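Side-chain contacts in proteasome protein (Corynebacterium glutamicum ATCC 13032, PDB 2P90), which is of unknown function but belongs to the PAC2 family, named after a proteasome assembly chaperone, and is found here as a trimer: residues 67-71 / 72-76; 199-202 / 203-207; 216-219 / 220-223. All blocks are in the same frame, centred on the assembly; numbering follows the deposited sequence.

Overall arrangement
From the N terminus the chain meets interaction 1 first, at the short helix 69-72 and the loop that leads to strand 76-78. This region meets the second subunit. Interaction 2 follows at the end of strand 194-202, where the chain turns through a 3-10 segment toward helix 211-225. Interaction 3 lies within that helix. Each contact joins neighbouring residues of one continuous run, so none closes a long loop, and none nests in or crosses another. Interactions 2 and 3 touch where Val199 packs on Lys216 and Leu217, which ties the strand to the helix. Interaction 1 stands apart, its nearest atoms about 15 Å from interaction 2 and about 16 Å from interaction 3.

Interaction 1: residues 67-71 / 72-76; sequences IDYRS and RRPVV
Arg70 and Arg73 each place CG anti to the carbonyl carbon (chi1 -78° and -64°), and their side chains then run side by side in the same direction. Arg70 lies in the short helix 69-72, whose N-cap is Asp68, and Arg73 is the first residue beyond it. Arg73 is extended from CG to NE, while Arg70 bends at chi3. The two guanidinium planes end almost perpendicular. Arg70 CG lies over one face of the Arg73 guanidinium. Arg73 NH2 comes 3.6 Å from Arg70 NE. Glu111 of the second subunit forms a salt bridge with each, which probably offsets their like charges. Asp113 of the second subunit also pairs with Arg70. The two arginines thus form part of a subunit interface.

A capping bond and two backbone bonds shape the turn that carries them. Asp68 OD1 caps the helix by accepting Ser71 N at 3.0 Å, met from above the carboxylate plane. Asp68 O takes Arg72 N at 3.2 Å, in the carbonyl plane. Tyr69 O takes Arg73 N at 2.6 Å. Arg73 then leaves the helix with a positive phi of 45°. Its CG sits 3.4 Å from Arg70 O.

Arg72 goes another way. Its side chain crosses Ile67 at about a right angle, with Arg72 CG against Ile67 CG2 at 3.7 Å. Its guanidinium forms a salt bridge with Asp113 of the same chain, whose OD2 also accepts Asp68 N. This acid thus holds the start of the turn and the Arg72 side chain together.

The Tyr69 ring is packed by apolar groups in two ways. Ile67 CG2 lies over one face, offset toward the rim. Pro74 CG comes in at the edge, near the ring plane, 4.3 Å from Tyr69 CD1.

Interaction 2: residues 199-202 / 203-207; sequences VHVP and HYVSA
Pro202 O is gripped twice by the residues that follow it. Val205 N donates to it at 3.2 Å, from well above the carbonyl plane. Ser206 OG adds a weak bond to the same Pro202 O at 3.3 Å. The Val205 bond, three residues on, is the 3-10 bond that opens segment 203-205 directly after strand 194-202 of the mixed sheet. Ser206 N bonds to His203 O and extends the turn by one residue.

Apolar groups fill in around it. Tyr204 CG sits between the backbone N and the carbonyl carbon (chi1 53°), which turns the ring back over the proline. Pro202 CB then makes a CH-pi contact with the ring face, 4.1 Å from the Tyr204 centroid. Tyr204 OH bonds to His147, so the ring is held at its far end too. Val205 lies alongside Pro202, with Val205 CG1 at 3.8 Å from Pro202 CB. Val201 meets Val205 at about a right angle, and Val201 CG1 also lies 3.6 Å from Ser206 OG.

The proline carbonyl takes the amide of Val205, while the proline ring supplies apolar surface for Tyr204 and Val205. Pro202 thus uses its carbonyl for the polar bonds and its ring carbons for the apolar contacts.

Interaction 3: residues 216-219 / 220-223; sequences KLLQ and SIAD
Ser220 bonds twice to Lys216 O. Its OG donates at 2.7 Å to Lys216 O, and its N donates to the same oxygen at 3.0 Å. The two donors come from opposite faces of the carbonyl plane. The serine OG stands anti to its own carbonyl carbon and beside its N (chi1 -53°), and this turns the hydroxyl back toward the preceding turn of helix. Ser220 is buried, and this bond gives its hydroxyl a partner as donor.

The other backbone bonds also join residues four apart. Ala222 N reaches Leu218 O at 2.7 Å, nearly in line with the carbonyl bond. Ile221 N meets Leu217 O at 3.1 Å, and Asp223 N meets Gln219 O. Both of these donors are tilted from the carbonyl plane.

These residues belong to helix 211-225, which follows strand 194-202 in the chain and packs on it. Lys216, Leu217 and Ser220 face that strand: Lys216 and Leu217 touch Val199, and Ser220 touches Tyr197. Leu218 packs on helix 41-52, on Ser45, His48 and Leu49, and Leu217 also reaches Ser45.

Lys216 sets CG anti to its backbone N (chi1 -164°). Bends at chi2 and chi3 bring CE alongside the serine, 3.7 Å from Ser220 OG, and a further bend at chi4 directs NZ. The ammonium goes on to a salt bridge with Asp165, so the lysine chain passes the serine on its way to an acid.

Ile221 lies against the preceding turn. Its CD1 sits 3.4 Å from Leu217 O. Its side chain meets that of Leu218 more loosely, with Leu218 CD2 at 4.3 Å from Ile221 CD1. Ala222 CB rests 3.5 Å from Leu218 O, beside the bond made by its own N.

Interaction 1: residues 67-71 / 72-76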
loop_
_atom_site.group_PDB
_atom_site.type_symbol
_atom_site.label_atom_id
_atom_site.label_comp_id
_atom_site.label_asym_id
_atom_site.label_seq_id
_atom_site.Cartn_x
_atom_site.Cartn_y
_atom_site.Cartn_z
ATOM N N ILE B 67 8.563 -1.512 6.759
ATOM C CA ILE B 67 7.100 -1.480 6.926
ATOM C C ILE B 67 6.447 -0.211 6.313
ATOM O O ILE B 67 6.946 0.925 6.484
ATOM C CB ILE B 67 6.722 -1.535 8.467
ATOM C CG1 ILE B 67 7.283 -2.801 9.179
ATOM C CG2 ILE B 67 5.217 -1.281 8.730
ATOM C CD1 ILE B 67 6.810 -4.169 8.651
ATOM N N ASP B 68 5.327 -0.426 5.622
ATOM C CA ASP B 68 4.397 0.643 5.256
ATOM C C ASP B 68 3.429 0.764 6.415
ATOM O O ASP B 68 2.505 -0.011 6.544
ATOM C CB ASP B 68 3.614 0.282 3.971
ATOM C CG ASP B 68 2.651 1.410 3.523
ATOM O OD1 ASP B 68 2.051 2.121 4.386
ATOM O OD2 ASP B 68 2.479 1.590 2.297
ATOM N N TYR B 69 3.610 1.773 7.255
ATOM C CA TYR B 69 2.856 1.800 8.513
ATOM C C TYR B 69 1.395 2.164 8.296
ATOM O O TYR B 69 0.546 1.820 9.137
ATOM C CB TYR B 69 3.441 2.785 9.482
ATOM C CG TYR B 69 4.794 2.483 10.051
ATOM C CD1 TYR B 69 4.924 1.916 11.324
ATOM C CD2 TYR B 69 5.959 2.838 9.357
ATOM C CE1 TYR B 69 6.186 1.704 11.890
ATOM C CE2 TYR B 69 7.201 2.618 9.901
ATOM C CZ TYR B 69 7.313 2.059 11.161
ATOM O OH TYR B 69 8.561 1.894 11.709
ATOM N N ARG B 70 1.102 2.873 7.207
ATOM C CA ARG B 70 -0.289 3.174 6.882
ATOM C C ARG B 70 -1.053 1.941 6.387
ATOM O O ARG B 70 -2.280 1.841 6.592
ATOM C CB ARG B 70 -0.467 4.405 5.981
ATOM C CG ARG B 70 -0.333 5.732 6.730
ATOM C CD ARG B 70 -0.468 6.998 5.791
ATOM N NE ARG B 70 -1.862 7.338 5.574
ATOM C CZ ARG B 70 -2.575 7.084 4.465
ATOM N NH1 ARG B 70 -2.020 6.496 3.383
ATOM N NH2 ARG B 70 -3.874 7.421 4.455
ATOM N N SER B 71 -0.352 0.984 5.779
ATOM C CA SER B 71 -0.981 -0.353 5.566
ATOM C C SER B 71 -1.156 -1.176 6.847
ATOM O O SER B 71 -2.152 -1.850 6.973
ATOM C CB SER B 71 -0.248 -1.228 4.552
ATOM O OG SER B 71 0.334 -0.450 3.545
ATOM N N ARG B 72 -0.190 -1.159 7.769
ATOM C CA ARG B 72 -0.276 -2.005 8.969
ATOM C C ARG B 72 -0.996 -1.383 10.151
ATOM O O ARG B 72 -1.754 -2.081 10.827
ATOM C CB ARG B 72 1.090 -2.430 9.446
ATOM C CG ARG B 72 1.984 -2.953 8.383
ATOM C CD ARG B 72 1.432 -4.218 7.630
ATOM N NE ARG B 72 2.609 -4.824 7.038
ATOM C CZ ARG B 72 2.997 -6.079 7.128
ATOM N NH1 ARG B 72 2.291 -7.016 7.718
ATOM N NH2 ARG B 72 4.114 -6.374 6.543
ATOM N N ARG B 73 -0.736 -0.093 10.415
ATOM C CA ARG B 73 -1.344 0.633 11.535
ATOM C C ARG B 73 -1.319 -0.206 12.830
ATOM O O ARG B 73 -2.364 -0.657 13.308
ATOM C CB ARG B 73 -2.766 1.048 11.169
ATOM C CG ARG B 73 -2.844 2.035 9.988
ATOM C CD ARG B 73 -4.072 2.907 10.159
ATOM N NE ARG B 73 -4.264 3.924 9.142
ATOM C CZ ARG B 73 -3.658 5.122 9.126
ATOM N NH1 ARG B 73 -2.753 5.464 10.050
ATOM N NH2 ARG B 73 -3.940 5.970 8.160
ATOM N N PRO B 74 -0.116 -0.408 13.397
ATOM C CA PRO B 74 0.083 -1.136 14.648
ATOM C C PRO B 74 -0.849 -0.593 15.747
ATOM O O PRO B 74 -0.840 0.601 16.024
ATOM C CB PRO B 74 1.534 -0.792 15.036
ATOM C CG PRO B 74 2.194 -0.408 13.778
ATOM C CD PRO B 74 1.142 0.172 12.884
ATOM N N VAL B 75 -1.581 -1.481 16.402
ATOM C CA VAL B 75 -2.690 -1.113 17.274
ATOM C C VAL B 75 -2.222 -0.344 18.517
ATOM O O VAL B 75 -1.151 -0.633 19.069
ATOM C CB VAL B 75 -3.527 -2.387 17.610
ATOM C CG1 VAL B 75 -4.675 -2.087 18.606
ATOM C CG2 VAL B 75 -4.138 -2.888 16.337
ATOM N N VAL B 76 -3.010 0.660 18.918
ATOM C CA VAL B 76 -2.703 1.455 20.095
ATOM C C VAL B 76 -3.839 1.330 21.071
ATOM O O VAL B 76 -5.018 1.265 20.679
ATOM C CB VAL B 76 -2.437 2.971 19.776
ATOM C CG1 VAL B 76 -1.303 3.148 18.801
ATOM C CG2 VAL B 76 -3.623 3.571 19.181
#

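Interaction 2: residues 199-202 / 203-207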
loop_
_atom_site.group_PDB
_atom_site.type_symbol
_atom_site.label_atom_id
_atom_site.label_comp_id
_atom_site.label_asym_id
_atom_site.label_seq_id
_atom_site.Cartn_x
_atom_site.Cartn_y
_atom_site.Cartn_z
ATOM N N VAL B 199 0.150 -25.546 5.479
ATOM C CA VAL B 199 -0.936 -26.300 6.065
ATOM C C VAL B 199 -2.196 -25.887 5.288
ATOM O O VAL B 199 -2.314 -24.723 4.873
ATOM C CB VAL B 199 -1.015 -26.009 7.600
ATOM C CG1 VAL B 199 -1.403 -24.542 7.881
ATOM C CG2 VAL B 199 -1.958 -26.957 8.309
ATOM N N HIS B 200 -3.109 -26.834 5.068
ATOM C CA HIS B 200 -4.308 -26.604 4.269
ATOM C C HIS B 200 -5.480 -26.396 5.183
ATOM O O HIS B 200 -5.746 -27.248 6.024
ATOM C CB HIS B 200 -4.591 -27.809 3.375
ATOM C CG HIS B 200 -3.543 -28.031 2.333
ATOM N ND1 HIS B 200 -3.819 -28.592 1.103
ATOM C CD2 HIS B 200 -2.222 -27.737 2.323
ATOM C CE1 HIS B 200 -2.708 -28.663 0.395
ATOM N NE2 HIS B 200 -1.727 -28.135 1.109
ATOM N N VAL B 201 -6.170 -25.264 5.045
ATOM C CA VAL B 201 -7.209 -24.901 5.979
ATOM C C VAL B 201 -8.512 -24.832 5.189
ATOM O O VAL B 201 -8.502 -24.281 4.094
ATOM C CB VAL B 201 -6.870 -23.523 6.630
ATOM C CG1 VAL B 201 -7.982 -23.045 7.588
ATOM C CG2 VAL B 201 -5.465 -23.556 7.310
ATOM N N PRO B 202 -9.624 -25.419 5.717
ATOM C CA PRO B 202 -10.909 -25.320 5.017
ATOM C C PRO B 202 -11.150 -23.866 4.659
ATOM O O PRO B 202 -11.034 -23.016 5.519
ATOM C CB PRO B 202 -11.923 -25.800 6.065
ATOM C CG PRO B 202 -11.156 -26.689 6.933
ATOM C CD PRO B 202 -9.751 -26.214 6.959
ATOM N N HIS B 203 -11.445 -23.582 3.396
ATOM C CA HIS B 203 -11.558 -22.202 2.950
ATOM C C HIS B 203 -12.650 -21.468 3.705
ATOM O O HIS B 203 -12.518 -20.268 3.968
ATOM C CB HIS B 203 -11.799 -22.110 1.428
ATOM C CG HIS B 203 -13.119 -22.659 1.000
ATOM N ND1 HIS B 203 -13.390 -24.010 0.978
ATOM C CD2 HIS B 203 -14.261 -22.039 0.616
ATOM C CE1 HIS B 203 -14.643 -24.201 0.590
ATOM N NE2 HIS B 203 -15.193 -23.020 0.368
ATOM N N TYR B 204 -13.720 -22.178 4.073
ATOM C CA TYR B 204 -14.920 -21.509 4.606
ATOM C C TYR B 204 -14.752 -21.148 6.075
ATOM O O TYR B 204 -15.623 -20.511 6.679
ATOM C CB TYR B 204 -16.167 -22.381 4.396
ATOM C CG TYR B 204 -16.026 -23.788 4.936
ATOM C CD1 TYR B 204 -15.414 -24.792 4.167
ATOM C CD2 TYR B 204 -16.499 -24.128 6.204
ATOM C CE1 TYR B 204 -15.276 -26.081 4.641
ATOM C CE2 TYR B 204 -16.353 -25.439 6.696
ATOM C CZ TYR B 204 -15.748 -26.407 5.899
ATOM O OH TYR B 204 -15.581 -27.701 6.348
ATOM N N VAL B 205 -13.618 -21.571 6.644
ATOM C CA VAL B 205 -13.275 -21.316 8.038
ATOM C C VAL B 205 -11.965 -20.495 8.177
ATOM O O VAL B 205 -11.484 -20.221 9.291
ATOM C CB VAL B 205 -13.204 -22.678 8.796
ATOM C CG1 VAL B 205 -11.762 -23.236 8.835
ATOM C CG2 VAL B 205 -13.800 -22.526 10.165
ATOM N N SER B 206 -11.413 -20.090 7.034
ATOM C CA SER B 206 -10.079 -19.479 6.958
ATOM C C SER B 206 -9.919 -18.102 7.623
ATOM O O SER B 206 -8.809 -17.746 8.043
ATOM C CB SER B 206 -9.611 -19.407 5.497
ATOM O OG SER B 206 -8.809 -20.537 5.177
ATOM N N ALA B 207 -11.017 -17.348 7.708
ATOM C CA ALA B 207 -11.028 -16.014 8.323
ATOM C C ALA B 207 -10.990 -15.999 9.841
ATOM O O ALA B 207 -10.713 -14.977 10.418
ATOM C CB ALA B 207 -12.235 -15.189 7.821
#

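Interaction 3: residues 216-219 / 220-223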
loop_
_atom_site.group_PDB
_atom_site.type_symbol
_atom_site.label_atom_id
_atom_site.label_comp_id
_atom_site.label_asym_id
_atom_site.label_seq_id
_atom_site.Cartn_x
_atom_site.Cartn_y
_atom_site.Cartn_z
ATOM N N LYS B 216 -0.908 -28.668 13.476
ATOM C CA LYS B 216 -0.278 -29.358 12.370
ATOM C C LYS B 216 1.068 -28.735 11.980
ATOM O O LYS B 216 2.052 -29.466 11.834
ATOM C CB LYS B 216 -1.234 -29.451 11.170
ATOM C CG LYS B 216 -0.811 -30.482 10.123
ATOM C CD LYS B 216 -0.573 -31.860 10.765
ATOM C CE LYS B 216 0.562 -32.618 10.066
ATOM N NZ LYS B 216 0.092 -33.392 8.881
ATOM N N LEU B 217 1.123 -27.404 11.801
ATOM C CA LEU B 217 2.407 -26.751 11.477
ATOM C C LEU B 217 3.452 -27.032 12.563
ATOM O O LEU B 217 4.584 -27.356 12.254
ATOM C CB LEU B 217 2.273 -25.232 11.263
ATOM C CG LEU B 217 1.681 -24.671 9.976
ATOM C CD1 LEU B 217 1.452 -23.165 10.153
ATOM C CD2 LEU B 217 2.545 -24.955 8.733
ATOM N N LEU B 218 3.047 -26.932 13.822
ATOM C CA LEU B 218 3.980 -27.115 14.908
ATOM C C LEU B 218 4.508 -28.570 14.997
ATOM O O LEU B 218 5.716 -28.791 15.171
ATOM C CB LEU B 218 3.369 -26.629 16.226
ATOM C CG LEU B 218 3.217 -25.110 16.404
ATOM C CD1 LEU B 218 2.701 -24.774 17.788
ATOM C CD2 LEU B 218 4.559 -24.397 16.155
ATOM N N GLN B 219 3.622 -29.558 14.843
ATOM C CA GLN B 219 4.071 -30.942 14.872
ATOM C C GLN B 219 4.914 -31.303 13.643
ATOM O O GLN B 219 5.806 -32.137 13.728
ATOM C CB GLN B 219 2.934 -31.953 15.233
ATOM C CG GLN B 219 1.770 -32.117 14.266
ATOM C CD GLN B 219 0.464 -32.624 14.957
ATOM O OE1 GLN B 219 0.431 -32.934 16.163
ATOM N NE2 GLN B 219 -0.620 -32.690 14.178
ATOM N N SER B 220 4.692 -30.620 12.520
ATOM C CA SER B 220 5.562 -30.822 11.356
ATOM C C SER B 220 6.983 -30.314 11.641
ATOM O O SER B 220 7.970 -30.911 11.218
ATOM C CB SER B 220 4.993 -30.153 10.112
ATOM O OG SER B 220 3.663 -30.568 9.905
ATOM N N ILE B 221 7.056 -29.208 12.366
ATOM C CA ILE B 221 8.309 -28.624 12.812
ATOM C C ILE B 221 8.977 -29.488 13.883
ATOM O O ILE B 221 10.167 -29.780 13.777
ATOM C CB ILE B 221 8.056 -27.207 13.365
ATOM C CG1 ILE B 221 7.755 -26.239 12.223
ATOM C CG2 ILE B 221 9.234 -26.714 14.188
ATOM C CD1 ILE B 221 7.001 -25.047 12.710
ATOM N N ALA B 222 8.226 -29.880 14.913
ATOM C CA ALA B 222 8.751 -30.793 15.938
ATOM C C ALA B 222 9.359 -32.058 15.304
ATOM O O ALA B 222 10.458 -32.471 15.670
ATOM C CB ALA B 222 7.685 -31.133 16.966
ATOM N N ASP B 223 8.664 -32.597 14.297
ATOM C CA ASP B 223 9.039 -33.811 13.564
ATOM C C ASP B 223 10.352 -33.642 12.809
ATOM O O ASP B 223 11.261 -34.438 12.971
ATOM C CB ASP B 223 7.862 -34.230 12.636
ATOM C CG ASP B 223 8.215 -35.345 11.618
ATOM O OD1 ASP B 223 9.191 -36.127 11.828
ATOM O OD2 ASP B 223 7.474 -35.469 10.594
#